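Local coordinates for uncharacterized protein cvnB5 (Streptomyces avermitilis, PDB 3LEQ) that is of unknown function but probably helps regulate a GTPase-like partner, as some other Roadblock/LC7 domain proteins do, at residues Gln7-Leu12 and Val31-Thr36; Val23-Asp28 and His91-Thr96; Lys78-Leu83 and Ala100-Val105. All coordinates share one frame; numbering follows the deposited sequence. Where two conformers were deposited one is given.

Interaction 1: Gln7-Leu12 and Val31-Thr36; sequences QLLTGL and VVSKST
Thr10 and Ser35 bring the two backbones closest, 4.2 Å from CA to CA, where helix segment 7-12 runs past strand 31-34 with the axes 7.9 Å apart and their directions 49° from parallel. Just beyond the strand the chain is fastened to the helix through a side chain: Thr36 N gives its hydrogen to Thr10 OG1 over 3.0 Å, with an N-H...O angle of 150°. Thr10 holds OG1 beside its own backbone N and anti to its carbonyl carbon (chi1 -50°), and from there the hydroxyl also hydrogen-bonds to Asp6 O, one turn back along helix 4-15. With two partners, the hydroxyl ties a helix carbonyl to a loop amide. The two threonine side chains cross at about a right angle, Thr36 OG1 lying 3.4 Å from Thr10 CG2. An alanine in place of Thr10 would lack OG1 and CG2, which would probably leave Thr36 N without this acceptor and the Thr36 side chain freer to turn. In the Roadblock/LC7 fold, this helix packs on one face of a central antiparallel sheet, and strand 31-34 lies at the sheet's margin within the chain, carrying a classic beta bulge in which Val32 and Ser33 both face Val24. Leu9 points from the helix toward the strand and brings its CD1 methyl against the Ser33 side chain, although two conformers make its closest approach doubtful. Ser33 OG, anti to its backbone N, is hydrogen-bonded to Asp6 OD1. Ser35 rests on the helix backbone, its CB 4.0 Å from Thr10 CA and 3.9 Å from Leu9 O, while its OG is hydrogen-bonded to Ala22 N of strand 19-26.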
loop_
_atom_site.group_PDB
_atom_site.type_symbol
_atom_site.label_atom_id
_atom_site.label_comp_id
_atom_site.label_asym_id
_atom_site.label_seq_id
_atom_site.Cartn_x
_atom_site.Cartn_y
_atom_site.Cartn_z
ATOM N N GLN A 7 1.212 4.232 -12.168
ATOM C CA GLN A 7 0.012 5.020 -12.507
ATOM C C GLN A 7 -1.238 4.493 -11.807
ATOM O O GLN A 7 -2.050 5.278 -11.306
ATOM C CB GLN A 7 -0.195 5.086 -14.020
ATOM C CG GLN A 7 0.882 5.894 -14.736
ATOM C CD GLN A 7 0.593 6.114 -16.217
ATOM O OE1 GLN A 7 -0.347 5.545 -16.786
ATOM N NE2 GLN A 7 1.404 6.951 -16.846
ATOM N N LEU A 8 -1.382 3.168 -11.767
ATOM C CA LEU A 8 -2.438 2.532 -10.976
ATOM C C LEU A 8 -2.407 2.916 -9.493
ATOM O O LEU A 8 -3.454 3.249 -8.912
ATOM C CB LEU A 8 -2.415 1.004 -11.130
ATOM C CG LEU A 8 -3.086 0.409 -12.367
ATOM C CD1 LEU A 8 -3.002 -1.099 -12.305
ATOM C CD2 LEU A 8 -4.558 0.866 -12.505
ATOM N N LEU A 9 -1.209 2.851 -8.891
ATOM C CA LEU A 9 -1.015 3.205 -7.484
ATOM C C LEU A 9 -1.283 4.686 -7.258
ATOM O O LEU A 9 -1.920 5.063 -6.279
ATOM C CB LEU A 9 0.404 2.858 -7.023
ATOM C CG LEU A 9 0.799 1.382 -6.954
ATOM C CD1 LEU A 9 2.253 1.262 -6.554
ATOM C CD2 LEU A 9 -0.076 0.640 -5.958
ATOM N N THR A 10 -0.785 5.532 -8.166
ATOM C CA THR A 10 -0.997 6.981 -8.056
ATOM C C THR A 10 -2.496 7.275 -8.205
ATOM O O THR A 10 -3.045 8.127 -7.505
ATOM C CB THR A 10 -0.144 7.759 -9.089
ATOM O OG1 THR A 10 1.206 7.305 -9.007
ATOM C CG2 THR A 10 -0.187 9.293 -8.839
ATOM N N GLY A 11 -3.143 6.523 -9.090
ATOM C CA GLY A 11 -4.581 6.623 -9.341
ATOM C C GLY A 11 -5.402 6.280 -8.112
ATOM O O GLY A 11 -6.342 6.999 -7.774
ATOM N N LEU A 12 -5.035 5.193 -7.432
ATOM C CA LEU A 12 -5.673 4.842 -6.155
ATOM C C LEU A 12 -5.573 6.004 -5.156
ATOM O O LEU A 12 -6.563 6.388 -4.541
ATOM C CB LEU A 12 -5.030 3.592 -5.553
ATOM C CG LEU A 12 -5.490 3.196 -4.151
ATOM C CD1 LEU A 12 -6.889 2.592 -4.212
ATOM C CD2 LEU A 12 -4.504 2.221 -3.498
ATOM N N VAL A 31 11.038 -2.181 -3.063
ATOM C CA VAL A 31 9.925 -1.391 -3.615
ATOM C C VAL A 31 9.888 -1.616 -5.127
ATOM O O VAL A 31 10.834 -1.245 -5.827
ATOM C CB VAL A 31 10.102 0.117 -3.310
ATOM C CG1 VAL A 31 8.910 0.914 -3.850
ATOM C CG2 VAL A 31 10.259 0.327 -1.821
ATOM N N VAL A 32 8.825 -2.257 -5.617
ATOM C CA VAL A 32 8.643 -2.540 -7.049
ATOM C C VAL A 32 7.931 -1.357 -7.712
ATOM O O VAL A 32 8.109 -1.089 -8.896
ATOM C CB VAL A 32 7.811 -3.842 -7.257
ATOM C CG1 VAL A 32 7.463 -4.076 -8.743
ATOM C CG2 VAL A 32 8.556 -5.049 -6.680
ATOM N N SER A 33 7.122 -0.649 -6.936
ATOM C CA SER A 33 6.297 0.427 -7.465
ATOM C C SER A 33 5.815 1.263 -6.305
ATOM O O SER A 33 5.641 0.740 -5.193
ATOM C CB SER A 33 5.091 -0.180 -8.179
ATOM O OG SER A 33 4.319 0.807 -8.822
ATOM N N LYS A 34 5.605 2.555 -6.547
ATOM C CA LYS A 34 5.035 3.449 -5.524
ATOM C C LYS A 34 4.183 4.546 -6.151
ATOM O O LYS A 34 4.380 4.891 -7.321
ATOM C CB LYS A 34 6.139 4.064 -4.645
ATOM C CG LYS A 34 7.070 5.006 -5.403
ATOM C CD LYS A 34 8.252 5.448 -4.576
ATOM C CE LYS A 34 9.266 6.204 -5.442
ATOM N NZ LYS A 34 8.802 7.595 -5.751
ATOM N N SER A 35 3.234 5.090 -5.386
ATOM C CA SER A 35 2.509 6.284 -5.831
ATOM C C SER A 35 3.496 7.452 -6.016
ATOM O O SER A 35 4.390 7.644 -5.195
ATOM C CB SER A 35 1.366 6.645 -4.876
ATOM O OG SER A 35 1.739 6.490 -3.516
ATOM N N THR A 36 3.322 8.222 -7.090
ATOM C CA THR A 36 4.383 9.127 -7.575
ATOM C C THR A 36 4.734 10.336 -6.669
ATOM O O THR A 36 5.881 10.946 -6.806
ATOM C CB THR A 36 4.147 9.567 -9.050
ATOM O OG1 THR A 36 3.021 10.457 -9.139
ATOM C CG2 THR A 36 3.922 8.358 -9.945
#

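Interaction 2: Val23-Asp28 and His91-Thr96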
loop_
_atom_site.group_PDB
_atom_site.type_symbol
_atom_site.label_atom_id
_atom_site.label_comp_id
_atom_site.label_asym_id
_atom_site.label_seq_id
_atom_site.Cartn_x
_atom_site.Cartn_y
_atom_site.Cartn_z
ATOM N N VAL A 23 2.386 1.476 -1.927
ATOM C CA VAL A 23 3.546 0.839 -2.554
ATOM C C VAL A 23 3.236 -0.614 -2.852
ATOM O O VAL A 23 2.337 -1.213 -2.231
ATOM C CB VAL A 23 4.819 0.878 -1.644
ATOM C CG1 VAL A 23 5.246 2.294 -1.361
ATOM C CG2 VAL A 23 4.603 0.133 -0.317
ATOM N N VAL A 24 3.994 -1.181 -3.783
ATOM C CA VAL A 24 3.996 -2.625 -3.990
ATOM C C VAL A 24 5.428 -3.136 -3.720
ATOM O O VAL A 24 6.403 -2.615 -4.275
ATOM C CB VAL A 24 3.539 -3.010 -5.395
ATOM C CG1 VAL A 24 3.740 -4.510 -5.624
ATOM C CG2 VAL A 24 2.067 -2.612 -5.610
ATOM N N LEU A 25 5.536 -4.109 -2.825
ATOM C CA LEU A 25 6.830 -4.645 -2.405
ATOM C C LEU A 25 6.971 -6.073 -2.913
ATOM O O LEU A 25 6.005 -6.829 -2.893
ATOM C CB LEU A 25 6.932 -4.621 -0.872
ATOM C CG LEU A 25 6.560 -3.294 -0.180
ATOM C CD1 LEU A 25 6.569 -3.481 1.337
ATOM C CD2 LEU A 25 7.518 -2.139 -0.593
ATOM N N SER A 26 8.181 -6.452 -3.329
ATOM C CA SER A 26 8.465 -7.816 -3.751
ATOM C C SER A 26 8.602 -8.675 -2.503
ATOM O O SER A 26 8.670 -8.149 -1.391
ATOM C CB SER A 26 9.776 -7.861 -4.537
ATOM O OG SER A 26 10.864 -7.573 -3.667
ATOM N N GLU A 27 8.661 -9.991 -2.694
ATOM C CA GLU A 27 8.909 -10.935 -1.606
ATOM C C GLU A 27 10.148 -10.573 -0.771
ATOM O O GLU A 27 10.136 -10.743 0.445
ATOM C CB GLU A 27 9.015 -12.370 -2.142
ATOM N N ASP A 28 11.196 -10.055 -1.411
ATOM C CA ASP A 28 12.422 -9.666 -0.694
ATOM C C ASP A 28 12.350 -8.312 0.038
ATOM O O ASP A 28 13.272 -7.966 0.773
ATOM C CB ASP A 28 13.635 -9.692 -1.631
ATOM N N HIS A 91 3.362 -7.725 -2.317
ATOM C CA HIS A 91 2.315 -7.234 -1.445
ATOM C C HIS A 91 2.025 -5.761 -1.729
ATOM O O HIS A 91 2.948 -4.973 -1.972
ATOM C CB HIS A 91 2.721 -7.383 0.025
ATOM C CG HIS A 91 2.625 -8.783 0.533
ATOM N ND1 HIS A 91 3.632 -9.707 0.365
ATOM C CD2 HIS A 91 1.634 -9.420 1.204
ATOM C CE1 HIS A 91 3.271 -10.850 0.919
ATOM N NE2 HIS A 91 2.063 -10.699 1.436
ATOM N N LEU A 92 0.741 -5.404 -1.710
ATOM C CA LEU A 92 0.328 -4.019 -1.802
ATOM C C LEU A 92 0.244 -3.470 -0.390
ATOM O O LEU A 92 -0.367 -4.115 0.512
ATOM C CB LEU A 92 -1.070 -3.932 -2.470
ATOM C CG LEU A 92 -1.738 -2.544 -2.497
ATOM C CD1 LEU A 92 -0.938 -1.557 -3.371
ATOM C CD2 LEU A 92 -3.202 -2.674 -3.011
ATOM N N VAL A 93 0.828 -2.291 -0.166
ATOM C CA VAL A 93 0.822 -1.724 1.171
ATOM C C VAL A 93 0.312 -0.304 1.068
ATOM O O VAL A 93 0.783 0.463 0.254
ATOM C CB VAL A 93 2.228 -1.712 1.825
ATOM C CG1 VAL A 93 2.141 -1.230 3.250
ATOM C CG2 VAL A 93 2.914 -3.119 1.747
ATOM N N VAL A 94 -0.637 0.052 1.914
ATOM C CA VAL A 94 -1.255 1.372 1.864
ATOM C C VAL A 94 -1.183 2.036 3.231
ATOM O O VAL A 94 -1.312 1.339 4.259
ATOM C CB VAL A 94 -2.737 1.247 1.397
ATOM C CG1 VAL A 94 -3.593 2.409 1.888
ATOM C CG2 VAL A 94 -2.808 1.127 -0.134
ATOM N N LEU A 95 -1.004 3.356 3.235
ATOM C CA LEU A 95 -1.185 4.186 4.434
ATOM C C LEU A 95 -2.453 5.023 4.244
ATOM O O LEU A 95 -2.609 5.716 3.229
ATOM C CB LEU A 95 0.022 5.091 4.703
ATOM C CG LEU A 95 1.308 4.423 5.214
ATOM C CD1 LEU A 95 2.454 5.416 5.231
ATOM C CD2 LEU A 95 1.123 3.774 6.612
ATOM N N THR A 96 -3.360 4.949 5.217
ATOM C CA THR A 96 -4.569 5.776 5.206
ATOM C C THR A 96 -4.421 7.028 6.079
ATOM O O THR A 96 -3.537 7.104 6.939
ATOM C CB THR A 96 -5.792 5.006 5.732
ATOM O OG1 THR A 96 -5.772 5.003 7.167
ATOM C CG2 THR A 96 -5.820 3.563 5.189
HETATM O O HOH W 1 6.086 -8.698 0.078
#
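Two neighbouring antiparallel strands in the middle of the five-stranded sheet meet here, with Val23 opposite Val93 and Leu25 opposite His91 as hydrogen-bonded pairs and Val24 opposite Leu92 as the non-hydrogen-bonded pair between them. Val23 N reaches Val93 O over 2.9 Å, and the return bond from Val93 N to Val23 O is nearly straight, at 167°. Leu25 and His91 exchange a matching pair of bonds, the one from His91 N to Leu25 O measuring 2.8 Å. In the middle, where no N-H points across, CA-H groups approach the same carbonyls: Val24 CA lies 3.3 Å from His91 O, and Leu92 CA makes the equivalent contact with Val23 O.

Val23 and Val93 stand side by side pointing the same way, with Val23 CG2 3.7 Å from Val93 CB. The CG2 branch of Val93 is met obliquely by the Leu25 side chain, whose CD1 lies 3.7 Å from it. This face is covered by helix 40-55, where Leu25 touches Ala47 and Ala50. On the reverse face, Val24 CG2 meets Leu92 CD1 at 3.9 Å. Leu92 also packs on Leu9 of helix 4-15 and Leu112 of helix 102-115.

At the C-terminal end of strand 19-26 a water bridges the strands, donating to Ser26 O and lying 2.7 Å from His91 ND1. Such a twisted antiparallel sheet, largely apolar on both faces and packed between helices, is the core of the Roadblock/LC7 fold.

Interaction 3: Lys78-Leu83 and Ala100-Val105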
loop_
_atom_site.group_PDB
_atom_site.type_symbol
_atom_site.label_atom_id
_atom_site.label_comp_id
_atom_site.label_asym_id
_atom_site.label_seq_id
_atom_site.Cartn_x
_atom_site.Cartn_y
_atom_site.Cartn_z
ATOM N N LYS A 78 -2.408 7.630 13.944
ATOM C CA LYS A 78 -2.079 8.181 12.625
ATOM C C LYS A 78 -3.170 7.933 11.572
ATOM O O LYS A 78 -3.571 8.859 10.857
ATOM C CB LYS A 78 -0.732 7.613 12.139
ATOM N N GLY A 79 -3.666 6.698 11.540
ATOM C CA GLY A 79 -4.503 6.151 10.460
ATOM C C GLY A 79 -4.227 4.648 10.469
ATOM O O GLY A 79 -3.873 4.099 11.515
ATOM N N TYR A 80 -4.379 3.977 9.327
ATOM C CA TYR A 80 -4.090 2.539 9.234
ATOM C C TYR A 80 -2.941 2.240 8.287
ATOM O O TYR A 80 -2.745 2.947 7.288
ATOM C CB TYR A 80 -5.284 1.758 8.655
ATOM C CG TYR A 80 -6.534 1.773 9.493
ATOM C CD1 TYR A 80 -6.879 0.674 10.280
ATOM C CD2 TYR A 80 -7.388 2.871 9.483
ATOM C CE1 TYR A 80 -8.032 0.682 11.046
ATOM C CE2 TYR A 80 -8.542 2.891 10.254
ATOM C CZ TYR A 80 -8.852 1.794 11.032
ATOM O OH TYR A 80 -9.998 1.803 11.788
ATOM N N LEU A 81 -2.219 1.164 8.585
ATOM C CA LEU A 81 -1.333 0.525 7.604
ATOM C C LEU A 81 -2.016 -0.764 7.199
ATOM O O LEU A 81 -2.369 -1.583 8.059
ATOM C CB LEU A 81 0.041 0.227 8.204
ATOM C CG LEU A 81 1.110 -0.387 7.283
ATOM C CD1 LEU A 81 2.493 -0.193 7.914
ATOM C CD2 LEU A 81 0.859 -1.900 7.016
ATOM N N ILE A 82 -2.234 -0.951 5.904
ATOM C CA ILE A 82 -2.925 -2.147 5.448
ATOM C C ILE A 82 -2.063 -2.807 4.388
ATOM O O ILE A 82 -1.571 -2.135 3.475
ATOM C CB ILE A 82 -4.365 -1.858 4.880
ATOM C CG1 ILE A 82 -5.180 -0.968 5.827
ATOM C CG2 ILE A 82 -5.122 -3.189 4.543
ATOM C CD1 ILE A 82 -6.492 -0.433 5.268
ATOM N N LEU A 83 -1.921 -4.116 4.491
ATOM C CA LEU A 83 -1.104 -4.885 3.572
ATOM C C LEU A 83 -1.909 -6.071 3.046
ATOM O O LEU A 83 -2.566 -6.741 3.820
ATOM C CB LEU A 83 0.133 -5.367 4.336
ATOM C CG LEU A 83 1.175 -6.273 3.710
ATOM C CD1 LEU A 83 2.512 -5.998 4.382
ATOM C CD2 LEU A 83 0.792 -7.758 3.866
ATOM N N ALA A 100 -10.258 6.865 8.492
ATOM C CA ALA A 100 -10.673 6.213 7.242
ATOM C C ALA A 100 -11.607 5.026 7.491
ATOM O O ALA A 100 -11.504 4.343 8.512
ATOM C CB ALA A 100 -9.445 5.753 6.455
ATOM N N ASP A 101 -12.515 4.776 6.551
ATOM C CA ASP A 101 -13.353 3.580 6.613
ATOM C C ASP A 101 -12.573 2.412 6.034
ATOM O O ASP A 101 -12.313 2.366 4.820
ATOM C CB ASP A 101 -14.681 3.782 5.866
ATOM C CG ASP A 101 -15.695 2.679 6.149
ATOM O OD1 ASP A 101 -16.798 3.002 6.615
ATOM O OD2 ASP A 101 -15.405 1.492 5.914
ATOM N N VAL A 102 -12.206 1.462 6.898
ATOM C CA VAL A 102 -11.391 0.303 6.481
ATOM C C VAL A 102 -12.040 -0.526 5.378
ATOM O O VAL A 102 -11.357 -1.008 4.472
ATOM C CB VAL A 102 -11.100 -0.651 7.641
ATOM C CG1 VAL A 102 -10.204 -1.792 7.175
ATOM C CG2 VAL A 102 -10.460 0.072 8.764
ATOM N N GLY A 103 -13.355 -0.712 5.478
ATOM C CA GLY A 103 -14.122 -1.425 4.461
ATOM C C GLY A 103 -14.003 -0.804 3.086
ATOM O O GLY A 103 -13.837 -1.514 2.090
ATOM N N VAL A 104 -14.073 0.519 3.024
ATOM C CA VAL A 104 -13.917 1.219 1.755
ATOM C C VAL A 104 -12.500 1.003 1.213
ATOM O O VAL A 104 -12.311 0.618 0.061
ATOM C CB VAL A 104 -14.270 2.716 1.884
ATOM C CG1 VAL A 104 -13.837 3.484 0.646
ATOM C CG2 VAL A 104 -15.769 2.886 2.125
ATOM N N VAL A 105 -11.504 1.241 2.058
ATOM C CA VAL A 105 -10.123 1.089 1.631
ATOM C C VAL A 105 -9.853 -0.356 1.198
ATOM O O VAL A 105 -9.261 -0.573 0.144
ATOM C CB VAL A 105 -9.141 1.514 2.727
ATOM C CG1 VAL A 105 -7.720 1.257 2.265
ATOM C CG2 VAL A 105 -9.311 3.003 3.042
#
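Val102 lays its CG2 methyl over one face of the Tyr80 ring, a CH-pi contact with the carbon 3.6 Å from the ring centroid and 25° off the normal. In the Roadblock/LC7 fold this is where the first turn of the C-terminal helix 102-115 comes down on strand 80-85, on the sheet face that also takes helix 4-15. The methyl is offset toward the rim, toward the hydroxyl end of the ring: CZ of Tyr80 is only 3.3 Å from Val102 CG2, and OH is 3.5 Å away. Val102 puts CG1 anti to its own backbone N (chi1 -177°) and CG2 beside it, the two side chains crossing at about a right angle. Ala100 O reaches the same ring obliquely, 3.7 Å from Tyr80 CE2. Leu73 of the outermost strand 71-75 touches both this valine and the tyrosine.

Two residues further along the strand, Ile82 points the same way and meets the next turn of the helix. Its chain is extended to CD1 (chi2 170°); the side chain crosses that of Val105 obliquely, CD1 packing on Val105 CG1 at 3.7 Å. Asp101, just before the helix, turns away from the strand as the N-cap: its OD2 accepts a weak hydrogen bond of 3.3 Å from Val104 N.

How the interactions relate
All three contacts build on one antiparallel sheet of order 31-34, 19-26, 90-96, 80-85, 71-75. Interaction 2 lies near the middle, its centre 10 Å from that of interaction 1 and 14 Å from that of interaction 3; those two sit about 17 Å apart, on opposite sides of the chain's centre. Along the chain interaction 2 interlocks with each of the others, while interaction 1 closes before interaction 3 opens. Strand 19-26 passes the sheet on to 31-34 through Val24, and strand 90-96 joins 80-85 through Val94 with Ile82. Interactions 1 and 3 join helices 4-15 and 102-115 to that sheet of the single Roadblock/LC7 domain, both on the face carrying Leu92 and Val94.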